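Local structure of lipid-transfer protein (Thermomonospora curvata, 6OK1) at residues A[3-11]-A[92-100]. The protein is named a lipid-transfer protein and belongs to the thiolase superfamily, with N-terminal and C-terminal domains of the thiolase type. Numbering follows the deposited sequence.
Sequences VLPGAAAIA and QAAMAVATG
Val3 meets the end of helix 86-98 through its backbone: its carbonyl oxygen lies 3.9 Å from CB of Ala98. A water bridges the same two residues, giving a 2.6 Å hydrogen bond to Val3 O and a long, weak one to Ala98 O, a carbonyl of the last helical turn.

Leu4 reaches the helix through CD1. With CG anti to the backbone N (chi1 176°), the chain extends to the helix and sets CD1 over the Ala94 peptide, 3.6 Å from Ala94 O. The same methyl touches CB of both Ala94 and Ala98, one turn apart, and thus fills the step between them. Ile101 of the second subunit packs on Leu4 and also on Met95, so that the subunit interface covers this edge of the contact.

The chain then turns back, with Ala7 N bonded to Leu4 O, and Ala7 places its methyl 4.1 Å from CB of Ala98. Ala8, the first strand residue, points its CB toward the helix: this methyl rests 3.8 Å from Ala94 CA and also meets CG1 of Val97, so that it lies against Ala94 and Val97, three residues apart on the same face of the helix. Small residues on both sides let the backbones approach to 5.3 Å between the CA atoms of Ala8 and Ala94.

Past the contact, Thr99 OG1 and Thr99 N reach Met95 O from opposite faces of its carbonyl plane, and Gly100 ends the helix in a Schellman motif. No direct hydrogen bond joins the segments. Strand 8-15 is held instead by backbone bonds to strands 219-228 and 240-248, and the alanine-lined packing of helix 86-98 on this mixed sheet is the helix-on-sheet layering of the thiolase fold.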
ATOM      1  N   VAL A   3     -14.399  -3.106 -21.008  1.00 49.96           N
ATOM      2  CA  VAL A   3     -14.054  -4.505 -21.182  1.00 43.45           C
ATOM      3  C   VAL A   3     -12.595  -4.631 -20.809  1.00 50.69           C
ATOM      4  O   VAL A   3     -11.752  -3.932 -21.350  1.00 42.66           O
ATOM      5  CB  VAL A   3     -14.293  -5.004 -22.619  1.00 47.99           C
ATOM      6  CG1 VAL A   3     -14.430  -6.542 -22.629  1.00 55.63           C
ATOM      7  CG2 VAL A   3     -15.504  -4.343 -23.263  1.00 69.51           C
ATOM      8  N   LEU A   4     -12.295  -5.501 -19.871  1.00 29.92           N
ATOM      9  CA  LEU A   4     -10.917  -5.601 -19.407  1.00 30.38           C
ATOM     10  C   LEU A   4     -10.093  -6.613 -20.196  1.00 27.77           C
ATOM     11  O   LEU A   4      -8.976  -6.285 -20.625  1.00 25.79           O
ATOM     12  CB  LEU A   4     -10.902  -5.940 -17.916  1.00 29.04           C
ATOM     13  CG  LEU A   4      -9.525  -6.171 -17.290  1.00 27.49           C
ATOM     14  CD1 LEU A   4      -8.721  -4.903 -17.348  1.00 31.83           C
ATOM     15  CD2 LEU A   4      -9.680  -6.672 -15.858  1.00 37.67           C
ATOM     16  N   PRO A   5     -10.562  -7.848 -20.403  1.00 28.27           N
ATOM     17  CA  PRO A   5      -9.671  -8.851 -20.994  1.00 27.05           C
ATOM     18  C   PRO A   5      -9.250  -8.451 -22.394  1.00 34.91           C
ATOM     19  O   PRO A   5     -10.082  -8.102 -23.237  1.00 31.90           O
ATOM     20  CB  PRO A   5     -10.512 -10.132 -20.987  1.00 32.83           C
ATOM     21  CG  PRO A   5     -11.482  -9.914 -19.884  1.00 33.64           C
ATOM     22  CD  PRO A   5     -11.836  -8.455 -19.983  1.00 32.13           C
ATOM     23  N   GLY A   6      -7.945  -8.494 -22.634  1.00 27.16           N
ATOM     24  CA  GLY A   6      -7.386  -8.132 -23.915  1.00 28.56           C
ATOM     25  C   GLY A   6      -7.289  -6.650 -24.180  1.00 28.38           C
ATOM     26  O   GLY A   6      -6.740  -6.258 -25.217  1.00 30.15           O
ATOM     27  N   ALA A   7      -7.786  -5.807 -23.273  1.00 28.90           N
ATOM     28  CA  ALA A   7      -7.809  -4.367 -23.530  1.00 28.89           C
ATOM     29  C   ALA A   7      -6.425  -3.747 -23.418  1.00 29.21           C
ATOM     30  O   ALA A   7      -6.143  -2.730 -24.069  1.00 27.68           O
ATOM     31  CB  ALA A   7      -8.768  -3.682 -22.559  1.00 29.63           C
ATOM     32  N   ALA A   8      -5.563  -4.316 -22.581  1.00 26.94           N
ATOM     33  CA  ALA A   8      -4.242  -3.771 -22.333  1.00 25.52           C
ATOM     34  C   ALA A   8      -3.180  -4.816 -22.619  1.00 24.58           C
ATOM     35  O   ALA A   8      -3.448  -6.023 -22.666  1.00 28.89           O
ATOM     36  CB  ALA A   8      -4.097  -3.309 -20.870  1.00 25.60           C
ATOM     37  N   ALA A   9      -1.950  -4.343 -22.776  1.00 25.55           N
ATOM     38  CA  ALA A   9      -0.865  -5.245 -23.079  1.00 23.29           C
ATOM     39  C   ALA A   9       0.442  -4.749 -22.464  1.00 26.47           C
ATOM     40  O   ALA A   9       0.642  -3.545 -22.298  1.00 25.88           O
ATOM     41  CB  ALA A   9      -0.702  -5.370 -24.600  1.00 28.91           C
ATOM     42  N   ILE A  10       1.356  -5.680 -22.208  1.00 28.33           N
ATOM     43  CA  ILE A  10       2.717  -5.337 -21.806  1.00 24.68           C
ATOM     44  C   ILE A  10       3.561  -5.134 -23.053  1.00 32.76           C
ATOM     45  O   ILE A  10       3.745  -6.048 -23.869  1.00 29.41           O
ATOM     46  CB  ILE A  10       3.337  -6.407 -20.899  1.00 26.66           C
ATOM     47  CG1 ILE A  10       2.519  -6.554 -19.607  1.00 24.15           C
ATOM     48  CG2 ILE A  10       4.791  -6.021 -20.578  1.00 27.80           C
ATOM     49  CD1 ILE A  10       2.993  -7.656 -18.694  1.00 25.44           C
ATOM     50  N   ALA A  11       4.088  -3.929 -23.183  1.00 26.85           N
ATOM     51  CA  ALA A  11       4.863  -3.524 -24.333  1.00 27.50           C
ATOM     52  C   ALA A  11       6.332  -3.350 -24.027  1.00 29.33           C
ATOM     53  O   ALA A  11       7.138  -3.310 -24.959  1.00 28.82           O
ATOM     54  CB  ALA A  11       4.323  -2.205 -24.891  1.00 26.61           C
ATOM     55  N   GLN A  92      -3.772  -3.914 -11.874  1.00 21.11           N
ATOM     56  CA  GLN A  92      -3.992  -2.489 -11.632  1.00 18.98           C
ATOM     57  C   GLN A  92      -3.780  -1.673 -12.893  1.00 23.35           C
ATOM     58  O   GLN A  92      -4.635  -0.866 -13.276  1.00 22.80           O
ATOM     59  CB  GLN A  92      -3.072  -2.004 -10.511  1.00 19.56           C
ATOM     60  CG  GLN A  92      -3.510  -2.391  -9.114  1.00 19.04           C
ATOM     61  CD  GLN A  92      -4.630  -1.495  -8.623  1.00 18.49           C
ATOM     62  OE1 GLN A  92      -4.572  -0.274  -8.798  1.00 21.67           O
ATOM     63  NE2 GLN A  92      -5.668  -2.081  -8.088  1.00 20.40           N
ATOM     64  N   ALA A  93      -2.653  -1.882 -13.553  1.00 23.45           N
ATOM     65  CA  ALA A  93      -2.328  -1.116 -14.739  1.00 22.47           C
ATOM     66  C   ALA A  93      -3.333  -1.381 -15.851  1.00 20.72           C
ATOM     67  O   ALA A  93      -3.782  -0.452 -16.529  1.00 23.19           O
ATOM     68  CB  ALA A  93      -0.912  -1.465 -15.184  1.00 25.19           C
ATOM     69  N   ALA A  94      -3.684  -2.648 -16.052  1.00 23.71           N
ATOM     70  CA  ALA A  94      -4.662  -2.998 -17.084  1.00 23.38           C
ATOM     71  C   ALA A  94      -6.016  -2.358 -16.814  1.00 24.21           C
ATOM     72  O   ALA A  94      -6.697  -1.916 -17.742  1.00 24.33           O
ATOM     73  CB  ALA A  94      -4.807  -4.518 -17.167  1.00 23.96           C
ATOM     74  N   MET A  95      -6.434  -2.338 -15.553  1.00 21.75           N
ATOM     75  CA  MET A  95      -7.687  -1.701 -15.163  0.57 27.62           C
ATOM     76  C   MET A  95      -7.658  -0.204 -15.440  1.00 25.26           C
ATOM     77  O   MET A  95      -8.644   0.376 -15.912  1.00 22.86           O
ATOM     78  CB  MET A  95      -7.914  -1.981 -13.677  0.57 25.99           C
ATOM     79  CG  MET A  95      -9.210  -1.527 -13.074  0.57 29.79           C
ATOM     80  SD  MET A  95      -9.251  -1.764 -11.273  0.57 26.13           S
ATOM     81  CE  MET A  95      -8.064  -3.088 -11.040  0.57 76.85           C
ATOM     82  N   ALA A  96      -6.539   0.449 -15.119  1.00 24.11           N
ATOM     83  CA  ALA A  96      -6.437   1.889 -15.354  1.00 23.14           C
ATOM     84  C   ALA A  96      -6.470   2.196 -16.845  1.00 27.27           C
ATOM     85  O   ALA A  96      -7.040   3.217 -17.272  1.00 25.03           O
ATOM     86  CB  ALA A  96      -5.152   2.441 -14.730  1.00 20.39           C
ATOM     87  N   VAL A  97      -5.856   1.329 -17.653  1.00 22.20           N
ATOM     88  CA  VAL A  97      -5.877   1.518 -19.102  1.00 24.57           C
ATOM     89  C   VAL A  97      -7.287   1.288 -19.642  1.00 23.91           C
ATOM     90  O   VAL A  97      -7.813   2.093 -20.426  1.00 27.22           O
ATOM     91  CB  VAL A  97      -4.849   0.593 -19.771  1.00 28.24           C
ATOM     92  CG1 VAL A  97      -5.053   0.525 -21.305  1.00 27.33           C
ATOM     93  CG2 VAL A  97      -3.436   1.065 -19.459  1.00 25.17           C
ATOM     94  N   ALA A  98      -7.922   0.192 -19.220  1.00 26.13           N
ATOM     95  CA  ALA A  98      -9.235  -0.164 -19.745  1.00 25.80           C
ATOM     96  C   ALA A  98     -10.281   0.903 -19.443  1.00 29.07           C
ATOM     97  O   ALA A  98     -11.209   1.116 -20.244  1.00 27.62           O
ATOM     98  CB  ALA A  98      -9.677  -1.512 -19.173  1.00 28.34           C
ATOM     99  N   THR A  99     -10.171   1.575 -18.298  1.00 24.38           N
ATOM    100  CA  THR A  99     -11.147   2.579 -17.895  1.00 27.18           C
ATOM    101  C   THR A  99     -10.784   3.979 -18.369  1.00 25.60           C
ATOM    102  O   THR A  99     -11.543   4.917 -18.107  1.00 29.91           O
ATOM    103  CB  THR A  99     -11.309   2.603 -16.372  1.00 23.03           C
ATOM    104  OG1 THR A  99     -10.025   2.872 -15.772  1.00 25.49           O
ATOM    105  CG2 THR A  99     -11.893   1.281 -15.866  1.00 25.37           C
ATOM    106  N   GLY A 100      -9.649   4.145 -19.036  1.00 25.37           N
ATOM    107  CA  GLY A 100      -9.232   5.450 -19.517  1.00 23.87           C
ATOM    108  C   GLY A 100      -8.629   6.355 -18.475  1.00 33.01           C
ATOM    109  O   GLY A 100      -8.402   7.537 -18.738  1.00 27.65           O
TER
HETATM  110  O   HOH W   1     -11.858  -1.479 -22.333  1.00 42.97           O